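Local coordinates for LanC-like protein GCR2 (Arabidopsis thaliana, PDB 3T33) that may play a role in abscisic acid signalling in plants and binds a zinc ion, as a member of the LanC-like protein family, at residues A180-N185 with M240-H245; E204-G209 with K254-T259; H289-V294 with G318-S323; K300-Y305 with E309-A314; V342-Y347 with L400-P405. All coordinates share one frame; numbering follows the deposited sequence.

Contact 1 of 5, residues A180-N185 with M240-H245; sequences ACLFLN and MNVLMH
Leu182 reaches from helix 174-188 to the C-terminal end of helix 236-244 and makes this contact almost alone, since every pair across it involves its isobutyl group. Its CG stands beside the backbone N and anti to the carbonyl carbon (chi1 -65°), which carries the two methyls outward to the facing segment. The tightly packed part is at CD1, which has two partners: Leu182 CD1 sits 3.8 Å from Val242 CG1 and equally far from His245 CB, so it fits between these two residues near the C-terminal end of helix 236-244. Val242 offers the branch that lies anti to its own backbone N. The other methyl meets a polar backbone atom at the same distance: CD2 of Leu182 lies 3.8 Å from the carbonyl O of His245. The imidazole takes no share in this packing. It starts toward Leu182 at CB and then swings off to lie against Lys300 and Leu415. Val242 is buried, whereas Leu182 and His245 keep some solvent exposure, so one side of the contact faces the interior and the other the surface. Met198 of helix 195-212 covers another part of Leu182. The backbones stay 7.5 Å apart at Leu182 CA and His245 CA, and only about 120 Å² is buried between the segments. With no hydrogen bond or salt bridge across it, the contact rests on van der Waals packing between two helices of the all-helical LanC-like fold, so shape complementarity, not directed polar bonds, sets how they lie together here.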
# COMPACT_ATOMS: atom_id res chain seq x y z
N ALA A 180 -8.72 -2.62 9.10
CA ALA A 180 -9.23 -1.35 9.64
C ALA A 180 -9.21 -1.31 11.14
O ALA A 180 -8.95 -0.25 11.74
CB ALA A 180 -10.66 -1.06 9.16
N CYS A 181 -9.62 -2.44 11.75
CA CYS A 181 -9.60 -2.58 13.18
C CYS A 181 -8.15 -2.40 13.66
O CYS A 181 -7.93 -1.68 14.56
CB CYS A 181 -10.09 -3.97 13.64
SG CYS A 181 -11.82 -4.36 13.14
N LEU A 182 -7.22 -3.20 13.11
CA LEU A 182 -5.80 -3.10 13.51
C LEU A 182 -5.30 -1.67 13.35
O LEU A 182 -4.74 -1.13 14.23
CB LEU A 182 -4.98 -4.05 12.70
CG LEU A 182 -5.32 -5.52 12.96
CD1 LEU A 182 -4.74 -6.42 11.90
CD2 LEU A 182 -4.87 -5.95 14.41
N PHE A 183 -5.66 -1.03 12.25
CA PHE A 183 -5.27 0.33 11.99
C PHE A 183 -5.82 1.30 13.05
O PHE A 183 -5.09 2.12 13.62
CB PHE A 183 -5.78 0.71 10.60
CG PHE A 183 -5.67 2.18 10.29
CD1 PHE A 183 -6.69 3.06 10.69
CD2 PHE A 183 -4.56 2.69 9.57
CE1 PHE A 183 -6.62 4.47 10.39
CE2 PHE A 183 -4.48 4.09 9.23
CZ PHE A 183 -5.52 4.99 9.63
N LEU A 184 -7.11 1.19 13.33
CA LEU A 184 -7.72 2.02 14.33
C LEU A 184 -7.06 1.85 15.70
O LEU A 184 -6.70 2.86 16.38
CB LEU A 184 -9.21 1.75 14.43
CG LEU A 184 -9.92 2.66 15.43
CD1 LEU A 184 -9.64 4.12 15.15
CD2 LEU A 184 -11.45 2.43 15.43
N ASN A 185 -6.88 0.60 16.11
CA ASN A 185 -6.30 0.31 17.45
C ASN A 185 -4.83 0.79 17.59
O ASN A 185 -4.44 1.38 18.59
CB ASN A 185 -6.46 -1.21 17.81
CG ASN A 185 -7.95 -1.58 18.28
OD1 ASN A 185 -8.88 -0.77 18.23
ND2 ASN A 185 -8.13 -2.78 18.76
N MET A 240 -2.65 -13.28 4.56
CA MET A 240 -1.54 -13.64 5.48
C MET A 240 -0.98 -12.38 6.14
O MET A 240 -0.76 -12.34 7.37
CB MET A 240 -0.43 -14.33 4.68
CG MET A 240 -0.93 -15.63 4.01
SD MET A 240 -1.78 -16.77 5.13
CE MET A 240 -3.41 -16.82 4.25
N ASN A 241 -0.81 -11.34 5.32
CA ASN A 241 -0.30 -10.05 5.76
C ASN A 241 -1.10 -9.58 6.95
O ASN A 241 -0.55 -9.41 8.04
CB ASN A 241 -0.29 -9.00 4.64
CG ASN A 241 0.32 -7.66 5.08
OD1 ASN A 241 -0.35 -6.64 5.19
ND2 ASN A 241 1.59 -7.68 5.30
N VAL A 242 -2.42 -9.49 6.78
CA VAL A 242 -3.26 -9.06 7.91
C VAL A 242 -3.10 -9.98 9.12
O VAL A 242 -3.09 -9.52 10.27
CB VAL A 242 -4.79 -8.96 7.54
CG1 VAL A 242 -5.52 -8.15 8.59
CG2 VAL A 242 -4.98 -8.22 6.21
N LEU A 243 -3.02 -11.29 8.86
CA LEU A 243 -2.96 -12.21 9.96
C LEU A 243 -1.68 -12.00 10.74
O LEU A 243 -1.70 -12.06 11.96
CB LEU A 243 -3.10 -13.66 9.48
CG LEU A 243 -4.51 -14.03 8.96
CD1 LEU A 243 -4.40 -15.42 8.42
CD2 LEU A 243 -5.63 -13.92 10.07
N MET A 244 -0.58 -11.67 10.06
CA MET A 244 0.68 -11.48 10.80
C MET A 244 0.65 -10.31 11.72
O MET A 244 1.51 -10.17 12.58
CB MET A 244 1.89 -11.40 9.88
CG MET A 244 2.04 -12.72 9.12
SD MET A 244 3.49 -12.75 8.07
CE MET A 244 2.82 -12.10 6.53
N HIS A 245 -0.36 -9.45 11.55
CA HIS A 245 -0.44 -8.27 12.37
C HIS A 245 -1.21 -8.47 13.66
O HIS A 245 -1.36 -7.49 14.41
CB HIS A 245 -0.98 -7.10 11.58
CG HIS A 245 0.01 -6.53 10.62
ND1 HIS A 245 0.99 -5.63 10.99
CD2 HIS A 245 0.20 -6.76 9.31
CE1 HIS A 245 1.74 -5.33 9.95
NE2 HIS A 245 1.28 -6.00 8.91

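Contact 2 of 5, residues E204-G209 with K254-T259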
# COMPACT_ATOMS: atom_id res chain seq x y z
N GLU A 204 -12.59 -17.16 12.04
CA GLU A 204 -13.34 -17.44 10.81
C GLU A 204 -12.43 -17.47 9.64
O GLU A 204 -12.68 -18.21 8.68
CB GLU A 204 -14.46 -16.45 10.59
CG GLU A 204 -15.18 -16.53 9.23
CD GLU A 204 -15.96 -17.89 8.91
OE1 GLU A 204 -16.25 -18.68 9.84
OE2 GLU A 204 -16.29 -18.14 7.71
N ILE A 205 -11.39 -16.64 9.66
CA ILE A 205 -10.44 -16.69 8.57
C ILE A 205 -9.69 -18.05 8.56
O ILE A 205 -9.49 -18.62 7.50
CB ILE A 205 -9.51 -15.39 8.48
CG1 ILE A 205 -10.32 -14.16 7.98
CG2 ILE A 205 -8.35 -15.62 7.50
CD1 ILE A 205 -9.74 -12.79 8.25
N PHE A 206 -9.22 -18.52 9.72
CA PHE A 206 -8.47 -19.81 9.74
C PHE A 206 -9.41 -20.98 9.43
O PHE A 206 -9.09 -21.83 8.60
CB PHE A 206 -7.74 -20.03 11.04
CG PHE A 206 -6.44 -19.32 11.11
CD1 PHE A 206 -5.34 -19.78 10.40
CD2 PHE A 206 -6.31 -18.15 11.85
CE1 PHE A 206 -4.14 -19.11 10.42
CE2 PHE A 206 -5.11 -17.47 11.89
CZ PHE A 206 -4.01 -17.96 11.16
N ARG A 207 -10.58 -20.97 10.07
CA ARG A 207 -11.63 -21.97 9.75
C ARG A 207 -11.88 -22.14 8.24
O ARG A 207 -11.72 -23.25 7.73
CB ARG A 207 -12.92 -21.67 10.53
CG ARG A 207 -13.91 -22.84 10.45
CD ARG A 207 -15.40 -22.42 10.64
NE ARG A 207 -15.93 -21.65 9.51
CZ ARG A 207 -16.02 -22.08 8.25
NH1 ARG A 207 -15.60 -23.30 7.90
NH2 ARG A 207 -16.54 -21.26 7.30
N ALA A 208 -12.24 -21.08 7.52
CA ALA A 208 -12.47 -21.22 6.07
C ALA A 208 -11.21 -21.59 5.27
O ALA A 208 -11.27 -22.33 4.25
CB ALA A 208 -13.05 -19.96 5.51
N GLY A 209 -10.07 -21.00 5.66
CA GLY A 209 -8.85 -21.27 4.96
C GLY A 209 -8.48 -22.74 5.10
O GLY A 209 -8.12 -23.36 4.11
N LYS A 254 2.27 -21.71 12.16
CA LYS A 254 2.60 -22.78 11.17
C LYS A 254 1.80 -22.67 9.90
O LYS A 254 2.35 -22.84 8.82
CB LYS A 254 2.44 -24.23 11.71
CG LYS A 254 3.73 -25.07 11.81
CD LYS A 254 3.65 -26.18 12.90
CE LYS A 254 3.84 -25.61 14.38
NZ LYS A 254 4.19 -26.67 15.44
N ASP A 255 0.49 -22.42 10.00
CA ASP A 255 -0.34 -22.39 8.79
C ASP A 255 -0.07 -21.16 7.89
O ASP A 255 -0.14 -21.24 6.63
CB ASP A 255 -1.81 -22.49 9.15
CG ASP A 255 -2.26 -23.94 9.58
OD1 ASP A 255 -1.57 -24.93 9.29
OD2 ASP A 255 -3.34 -24.06 10.20
N VAL A 256 0.24 -20.02 8.53
CA VAL A 256 0.60 -18.81 7.80
C VAL A 256 1.96 -19.03 7.16
O VAL A 256 2.07 -18.90 5.93
CB VAL A 256 0.57 -17.56 8.66
CG1 VAL A 256 1.02 -16.36 7.85
CG2 VAL A 256 -0.86 -17.34 9.26
N LYS A 257 2.96 -19.41 7.97
CA LYS A 257 4.31 -19.79 7.43
C LYS A 257 4.13 -20.75 6.26
O LYS A 257 4.63 -20.51 5.16
CB LYS A 257 5.22 -20.43 8.49
CG LYS A 257 5.85 -19.44 9.41
CD LYS A 257 6.66 -20.11 10.50
CE LYS A 257 7.17 -19.10 11.54
NZ LYS A 257 7.82 -19.79 12.76
N GLY A 258 3.31 -21.77 6.48
CA GLY A 258 3.08 -22.80 5.45
C GLY A 258 2.58 -22.29 4.12
O GLY A 258 3.11 -22.65 3.08
N THR A 259 1.55 -21.46 4.16
CA THR A 259 0.96 -20.84 2.95
C THR A 259 1.99 -19.99 2.23
O THR A 259 2.06 -19.98 1.02
CB THR A 259 -0.27 -20.00 3.33
OG1 THR A 259 -1.17 -20.84 4.06
CG2 THR A 259 -0.99 -19.46 2.14
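The backbones come nearest at Phe206 and Asp255, whose CA atoms are 8.6 Å apart, and both segments are helical throughout. At that spacing the helices meet through side chains, as packed helices of the all-helical LanC-like domain away from the zinc site, and the gap is bridged mainly by the phenyl ring of Phe206. Its CB does not start straight toward helix 250-265, but with chi1 at -82° the ring extends across. The far end does the touching: Phe206 CZ lies 3.7 Å from Val256 CG2, and Phe206 CE1 is 3.9 Å from that methyl. The methyl sits at the ring edge, near its plane, and the two side chains cross at about a right angle. Beside it, CB of Asp255 approaches CE1 of Phe206 obliquely at 4.3 Å. The carboxylate is occupied otherwise, in a salt bridge from OD2 to Arg210 NE just beyond the segment. Inside helix 250-265, Thr259 OG1 donates to Asp255 O at 2.8 Å, and that oxygen also takes the backbone N-H of Thr259. Away from the interface, Arg207 holds Glu204 side-on with NE and NH2, one nitrogen to each carboxylate oxygen. The bond from Arg207 NE to Glu204 OE1 is 3.0 Å, with an N-H...O angle of 160°, and meets the oxygen from above the carboxylate plane. Tyr168 OH adds a bond to Glu204 OE2. Helix 236-244 packs against both helices: Leu243 on Phe206 and Met240 on Val256, while the loop residue Leu220 touches both Phe206 and Thr259.

Contact 3 of 5, residues H289-V294 with G318-S323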
# COMPACT_ATOMS: atom_id res chain seq x y z
N HIS A 289 -1.56 -7.69 -8.01
CA HIS A 289 -1.17 -9.06 -8.40
C HIS A 289 0.31 -9.11 -8.74
O HIS A 289 0.81 -8.27 -9.50
CB HIS A 289 -1.94 -9.51 -9.65
CG HIS A 289 -3.44 -9.37 -9.54
ND1 HIS A 289 -4.22 -10.21 -8.76
CD2 HIS A 289 -4.30 -8.50 -10.14
CE1 HIS A 289 -5.48 -9.83 -8.87
NE2 HIS A 289 -5.56 -8.80 -9.70
N GLY A 290 1.02 -10.09 -8.24
CA GLY A 290 2.42 -10.25 -8.65
C GLY A 290 3.40 -9.97 -7.53
O GLY A 290 3.03 -9.81 -6.36
N ALA A 291 4.66 -9.93 -7.90
CA ALA A 291 5.81 -9.71 -7.00
C ALA A 291 5.68 -8.57 -5.95
O ALA A 291 6.03 -8.77 -4.82
CB ALA A 291 7.02 -9.45 -7.88
N PRO A 292 5.19 -7.36 -6.34
CA PRO A 292 5.19 -6.21 -5.42
C PRO A 292 4.36 -6.47 -4.17
O PRO A 292 4.88 -6.37 -3.04
CB PRO A 292 4.62 -5.07 -6.27
CG PRO A 292 5.09 -5.46 -7.69
CD PRO A 292 4.88 -6.93 -7.71
N GLY A 293 3.14 -6.92 -4.35
CA GLY A 293 2.28 -7.13 -3.17
C GLY A 293 2.82 -8.25 -2.32
O GLY A 293 2.82 -8.19 -1.08
N VAL A 294 3.33 -9.27 -2.99
CA VAL A 294 3.82 -10.44 -2.27
C VAL A 294 5.11 -10.04 -1.54
O VAL A 294 5.30 -10.36 -0.34
CB VAL A 294 4.06 -11.57 -3.27
CG1 VAL A 294 4.83 -12.74 -2.60
CG2 VAL A 294 2.72 -12.01 -3.89
N GLY A 318 12.07 -8.39 -4.64
CA GLY A 318 12.60 -7.07 -4.93
C GLY A 318 13.36 -6.94 -6.24
O GLY A 318 13.32 -5.87 -6.90
N GLU A 319 14.06 -8.01 -6.65
CA GLU A 319 14.78 -8.00 -7.96
C GLU A 319 13.82 -8.04 -9.13
O GLU A 319 14.04 -7.41 -10.14
CB GLU A 319 15.75 -9.17 -8.08
CG GLU A 319 16.81 -9.19 -7.01
CD GLU A 319 17.73 -7.99 -7.10
OE1 GLU A 319 18.09 -7.58 -8.22
OE2 GLU A 319 18.11 -7.46 -6.05
N VAL A 320 12.73 -8.77 -9.01
CA VAL A 320 11.71 -8.76 -10.06
C VAL A 320 11.08 -7.38 -10.23
O VAL A 320 10.89 -6.87 -11.36
CB VAL A 320 10.63 -9.73 -9.65
CG1 VAL A 320 9.47 -9.69 -10.66
CG2 VAL A 320 11.27 -11.11 -9.47
N VAL A 321 10.75 -6.75 -9.10
CA VAL A 321 10.32 -5.33 -9.14
C VAL A 321 11.41 -4.40 -9.74
O VAL A 321 11.14 -3.55 -10.61
CB VAL A 321 9.87 -4.87 -7.76
CG1 VAL A 321 9.14 -3.51 -7.87
CG2 VAL A 321 8.91 -5.93 -7.18
N TRP A 322 12.65 -4.60 -9.32
CA TRP A 322 13.69 -3.74 -9.88
C TRP A 322 13.79 -3.85 -11.40
O TRP A 322 13.97 -2.82 -12.08
CB TRP A 322 15.03 -3.94 -9.18
CG TRP A 322 16.13 -3.04 -9.62
CD1 TRP A 322 17.31 -3.43 -10.15
CD2 TRP A 322 16.19 -1.59 -9.52
NE1 TRP A 322 18.08 -2.34 -10.43
CE2 TRP A 322 17.43 -1.20 -10.05
CE3 TRP A 322 15.31 -0.60 -9.07
CZ2 TRP A 322 17.85 0.17 -10.13
CZ3 TRP A 322 15.71 0.78 -9.15
CH2 TRP A 322 16.97 1.13 -9.67
N SER A 323 13.66 -5.05 -11.97
CA SER A 323 13.77 -5.10 -13.43
C SER A 323 12.48 -4.93 -14.19
O SER A 323 12.48 -4.39 -15.30
CB SER A 323 14.52 -6.35 -13.92
OG SER A 323 13.67 -7.47 -13.90
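The ring in this contact is the pyrrolidine of Pro292, puckered rather than strictly flat, and CG2 of Val321 looks down on one of its faces. The closest ring atom is Pro292 CG, 3.9 Å from that methyl of Val321, while Pro292 CD is 4.2 Å from Val321 CG2. At the CA corner of the ring stands Val342 of helix 336-350. The aromatic rings of the two segments turn elsewhere: Trp322 makes a cation-pi contact with Arg358, and His289 meets Tyr229. One residue before the proline, Ala291 CB points toward the partner helix and settles 3.7 Å from CG1 of Val320, the branch anti to its backbone N, and 4.1 Å from CG2 of Val321. All four touching residues are buried. The two helices, 291-305 and 308-324, are consecutive arms of a helical hairpin of the LanC-like fold, and the contact is at the open end of that hairpin. Gly290 occupies the N-cap of the first arm, with phi 112° and psi -172°, angles at which a CB would jam against the preceding carbonyl oxygen. Cys288, a zinc ligand, lies just upstream, and the Pro292 side chain is about 10 Å from the bound zinc ion.

Contact 4 of 5, residues K300-Y305 with E309-A314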
# COMPACT_ATOMS: atom_id res chain seq x y z
N LYS A 300 7.15 -8.48 5.75
CA LYS A 300 6.48 -8.62 7.07
C LYS A 300 6.74 -10.02 7.67
O LYS A 300 7.08 -10.16 8.83
CB LYS A 300 4.97 -8.33 6.95
CG LYS A 300 4.18 -8.62 8.18
CD LYS A 300 4.49 -7.65 9.27
CE LYS A 300 3.70 -7.98 10.46
NZ LYS A 300 4.18 -7.24 11.69
N ALA A 301 6.60 -11.05 6.87
CA ALA A 301 6.98 -12.39 7.40
C ALA A 301 8.41 -12.32 7.95
O ALA A 301 8.68 -12.71 9.09
CB ALA A 301 6.87 -13.43 6.33
N ALA A 302 9.31 -11.74 7.16
CA ALA A 302 10.69 -11.66 7.58
C ALA A 302 10.87 -10.99 8.90
O ALA A 302 11.66 -11.46 9.70
CB ALA A 302 11.53 -10.96 6.53
N GLN A 303 10.17 -9.87 9.14
CA GLN A 303 10.28 -9.11 10.42
C GLN A 303 9.74 -9.88 11.62
O GLN A 303 10.23 -9.75 12.73
CB GLN A 303 9.56 -7.75 10.36
CG GLN A 303 10.40 -6.54 9.90
CD GLN A 303 9.53 -5.32 9.43
OE1 GLN A 303 8.28 -5.37 9.46
NE2 GLN A 303 10.20 -4.24 8.96
N VAL A 304 8.68 -10.65 11.40
CA VAL A 304 7.99 -11.32 12.51
C VAL A 304 8.68 -12.63 12.82
O VAL A 304 8.83 -13.01 14.00
CB VAL A 304 6.51 -11.71 12.16
CG1 VAL A 304 5.84 -12.28 13.40
CG2 VAL A 304 5.74 -10.55 11.68
N TYR A 305 9.06 -13.35 11.76
CA TYR A 305 9.53 -14.74 11.91
C TYR A 305 11.03 -14.88 11.93
O TYR A 305 11.56 -15.78 12.60
CB TYR A 305 8.86 -15.64 10.89
CG TYR A 305 7.36 -15.57 11.12
CD1 TYR A 305 6.86 -15.66 12.42
CD2 TYR A 305 6.45 -15.37 10.06
CE1 TYR A 305 5.50 -15.58 12.68
CE2 TYR A 305 5.03 -15.30 10.30
CZ TYR A 305 4.58 -15.40 11.63
OH TYR A 305 3.24 -15.31 11.95
N GLU A 309 14.59 -18.08 4.79
CA GLU A 309 13.72 -18.31 3.64
C GLU A 309 12.96 -17.04 3.22
O GLU A 309 12.80 -16.81 2.03
CB GLU A 309 12.70 -19.42 3.94
CG GLU A 309 11.81 -19.80 2.72
CD GLU A 309 10.65 -20.74 3.07
OE1 GLU A 309 10.38 -20.94 4.28
OE2 GLU A 309 10.01 -21.27 2.12
N PHE A 310 12.50 -16.26 4.20
CA PHE A 310 11.59 -15.14 4.00
C PHE A 310 12.40 -13.93 3.60
O PHE A 310 12.13 -13.37 2.56
CB PHE A 310 10.73 -14.84 5.27
CG PHE A 310 9.65 -15.89 5.59
CD1 PHE A 310 9.07 -16.66 4.58
CD2 PHE A 310 9.21 -16.08 6.89
CE1 PHE A 310 8.11 -17.64 4.86
CE2 PHE A 310 8.25 -17.03 7.19
CZ PHE A 310 7.70 -17.82 6.15
N VAL A 311 13.43 -13.59 4.40
CA VAL A 311 14.40 -12.56 4.07
C VAL A 311 14.83 -12.67 2.59
O VAL A 311 14.70 -11.71 1.81
CB VAL A 311 15.66 -12.65 4.97
CG1 VAL A 311 16.64 -11.53 4.67
CG2 VAL A 311 15.31 -12.57 6.40
N GLU A 312 15.29 -13.85 2.19
CA GLU A 312 15.88 -14.00 0.88
C GLU A 312 14.82 -13.93 -0.19
O GLU A 312 15.05 -13.37 -1.27
CB GLU A 312 16.69 -15.31 0.77
CG GLU A 312 18.07 -15.28 1.50
CD GLU A 312 18.93 -16.54 1.21
OE1 GLU A 312 18.38 -17.52 0.61
OE2 GLU A 312 20.15 -16.55 1.56
N ALA A 313 13.66 -14.52 0.12
CA ALA A 313 12.54 -14.51 -0.80
C ALA A 313 12.05 -13.07 -1.05
O ALA A 313 11.75 -12.69 -2.19
CB ALA A 313 11.42 -15.40 -0.29
N ALA A 314 11.98 -12.28 0.03
CA ALA A 314 11.65 -10.84 -0.06
C ALA A 314 12.63 -10.12 -0.96
O ALA A 314 12.20 -9.36 -1.83
CB ALA A 314 11.65 -10.17 1.33
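Phe310 fills the gap between the arms of a tight helical hairpin, so its atoms trace the contact. Its CB lies against the backbone of the other arm, with Phe310 CB 3.9 Å from Ala302 N and the methyl of Ala302 4.2 Å from Phe310 CB. From CG on, Ala301 CB lies over one face of the ring, 3.8 Å from Phe310 CG and 3.6 Å from Phe310 CD2, a CH-pi contact in which the methyl is 24° off the ring normal. Further along the rim, Phe310 CE2 also meets Ala301 CB and is 3.8 Å from CD2 of Tyr305, an oblique meeting of two rings; Tyr305 CB lies in the plane at the Phe310 edge, and Lys257 of helix 250-265 packs on CE2. Leu298, an earlier residue of the first arm, also touches the Phe310 side chain. The arms, helices 291-305 and 308-324, are joined by a very short turn and run nearly antiparallel: the axes of the short segments approach to 8.1 Å at 155°. The small side chains of Ala301 and Ala302 probably allow this closeness, with Ala302 CA 5.1 Å from Phe310 CA and Ala302 CB 4.1 Å from Val311 CG2. Outside the hairpin, Met244 of helix 236-244 lies against Ala301 and Tyr305.

Contact 5 of 5, residues V342-Y347 with L400-P405; sequences VFLSLY and LDMNDP
Torsions set the meeting of Leu344 and Met402. Leu344 has CG beside its backbone N (chi1 -67°), which sends both methyls toward the other segment. Met402 is folded at chi2 and chi3 (-74° and -75°), a bend that brings its sulfur back to Leu344 although CB starts off to one side. Both methyls then meet the thioether: Leu344 CD1 and CD2 are each 4.0 Å from Met402 SD. Leu344 CD2 also lies 3.8 Å from Pro405 CB; one methyl thus touches both the sulfur and the proline ring, at the place where the backbones come nearest, with Leu344 CA and Pro405 CA 6.4 Å apart. One turn on, Tyr347 CE2 lies obliquely, 4.3 Å from Pro405 CB. Nothing polar crosses between the segments; Asp401, buried close by, spends its carboxylate on Lys93 through OD1 and on Tyr341 OH through OD2. Leu344 and Met402 are buried, while Pro405 and Tyr347 lie toward the surface. Within the LanC-like helical domain, the contact ties the middle of helix 336-350 to the C-terminal part of helix 392-402 and the chain leading to Pro405. Around it, helix 45-69 covers 400-405, with Leu52 on Met402 and Tyr45 on Pro405, and helix 353-375 backs 342-347, with Ala359 on Leu344 and Tyr355 on Tyr347.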
# COMPACT_ATOMS: atom_id res chain seq x y z
N VAL A 342 7.88 -1.30 -2.42
CA VAL A 342 8.71 -2.51 -2.27
C VAL A 342 10.13 -2.16 -1.79
O VAL A 342 10.63 -2.73 -0.80
CB VAL A 342 8.79 -3.32 -3.60
CG1 VAL A 342 9.70 -4.48 -3.41
CG2 VAL A 342 7.42 -3.86 -3.97
N PHE A 343 10.78 -1.19 -2.43
CA PHE A 343 12.13 -0.81 -2.00
C PHE A 343 12.22 -0.20 -0.64
O PHE A 343 13.08 -0.55 0.14
CB PHE A 343 12.80 0.04 -3.10
CG PHE A 343 12.64 -0.58 -4.45
CD1 PHE A 343 13.03 -1.91 -4.65
CD2 PHE A 343 12.07 0.13 -5.50
CE1 PHE A 343 12.91 -2.49 -5.90
CE2 PHE A 343 11.95 -0.43 -6.75
CZ PHE A 343 12.34 -1.76 -6.96
N LEU A 344 11.30 0.69 -0.33
CA LEU A 344 11.09 1.22 1.02
C LEU A 344 10.89 0.13 2.02
O LEU A 344 11.40 0.21 3.13
CB LEU A 344 9.87 2.12 1.07
CG LEU A 344 10.13 3.37 0.25
CD1 LEU A 344 8.83 4.23 0.22
CD2 LEU A 344 11.31 4.20 0.79
N SER A 345 10.17 -0.91 1.66
CA SER A 345 9.95 -1.97 2.62
C SER A 345 11.23 -2.76 2.90
O SER A 345 11.47 -3.19 4.03
CB SER A 345 8.84 -2.94 2.13
OG SER A 345 8.21 -3.60 3.26
N LEU A 346 12.04 -2.95 1.86
CA LEU A 346 13.27 -3.77 1.96
C LEU A 346 14.31 -2.94 2.76
O LEU A 346 15.01 -3.45 3.66
CB LEU A 346 13.76 -4.12 0.55
CG LEU A 346 12.94 -5.28 -0.03
CD1 LEU A 346 13.10 -5.37 -1.52
CD2 LEU A 346 13.40 -6.56 0.64
N TYR A 347 14.25 -1.64 2.53
CA TYR A 347 15.08 -0.70 3.25
C TYR A 347 14.72 -0.63 4.71
O TYR A 347 15.61 -0.69 5.54
CB TYR A 347 14.98 0.71 2.62
CG TYR A 347 15.79 1.77 3.33
CD1 TYR A 347 17.21 1.64 3.49
CD2 TYR A 347 15.17 2.91 3.84
CE1 TYR A 347 17.95 2.65 4.13
CE2 TYR A 347 15.93 3.93 4.47
CZ TYR A 347 17.31 3.78 4.60
OH TYR A 347 18.01 4.76 5.24
N LEU A 400 5.29 12.14 -0.38
CA LEU A 400 5.29 12.58 1.00
C LEU A 400 5.96 11.57 1.92
O LEU A 400 6.67 11.93 2.88
CB LEU A 400 3.85 12.82 1.45
CG LEU A 400 3.22 14.05 0.77
CD1 LEU A 400 1.73 14.18 1.08
CD2 LEU A 400 3.97 15.37 1.14
N ASP A 401 5.74 10.28 1.65
CA ASP A 401 6.25 9.22 2.54
C ASP A 401 7.82 9.08 2.37
O ASP A 401 8.53 8.56 3.26
CB ASP A 401 5.52 7.92 2.21
CG ASP A 401 4.85 7.27 3.38
OD1 ASP A 401 5.05 7.69 4.55
OD2 ASP A 401 4.10 6.29 3.12
N MET A 402 8.36 9.53 1.22
CA MET A 402 9.84 9.60 1.04
C MET A 402 10.53 10.60 1.98
O MET A 402 11.71 10.50 2.25
CB MET A 402 10.24 9.92 -0.39
CG MET A 402 9.76 8.95 -1.46
SD MET A 402 10.68 7.39 -1.46
CE MET A 402 12.21 7.97 -2.21
N ASN A 403 9.78 11.54 2.51
CA ASN A 403 10.37 12.45 3.44
C ASN A 403 10.99 11.72 4.64
O ASN A 403 11.99 12.20 5.17
CB ASN A 403 9.34 13.45 3.94
CG ASN A 403 9.96 14.75 4.32
OD1 ASN A 403 10.39 15.53 3.45
ND2 ASN A 403 10.08 14.99 5.65
N ASP A 404 10.41 10.57 5.04
CA ASP A 404 10.92 9.86 6.20
C ASP A 404 10.83 8.36 5.89
O ASP A 404 9.94 7.64 6.35
CB ASP A 404 10.15 10.28 7.46
CG ASP A 404 10.83 9.78 8.77
OD1 ASP A 404 11.90 9.13 8.76
OD2 ASP A 404 10.27 10.05 9.83
N PRO A 405 11.74 7.90 5.03
CA PRO A 405 11.54 6.66 4.28
C PRO A 405 11.47 5.41 5.16
O PRO A 405 10.78 4.43 4.78
CB PRO A 405 12.73 6.62 3.30
CG PRO A 405 13.68 7.76 3.71
CD PRO A 405 12.97 8.65 4.65

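From the N terminus, helix 174-188 opens contact 1 and helix 195-212 opens contact 2 before 240-245 closes the first loop and 254-259 the second, so the two cross. They also touch, because helix 236-244, one side of contact 1, packs on both helices of contact 2. Helix 291-305 then starts contact 3, and its return arm, 308-324, completes contact 4 before contact 3; the smaller loop lies within the larger. Residues 300-305 lean back on contact 1, and Lys257 of contact 2 reaches Tyr305 and Phe310. Contact 5 comes last, joining 342-347 to 400-405; Val342 and Phe343 pack on contact 3, and Leu346 meets contact 4.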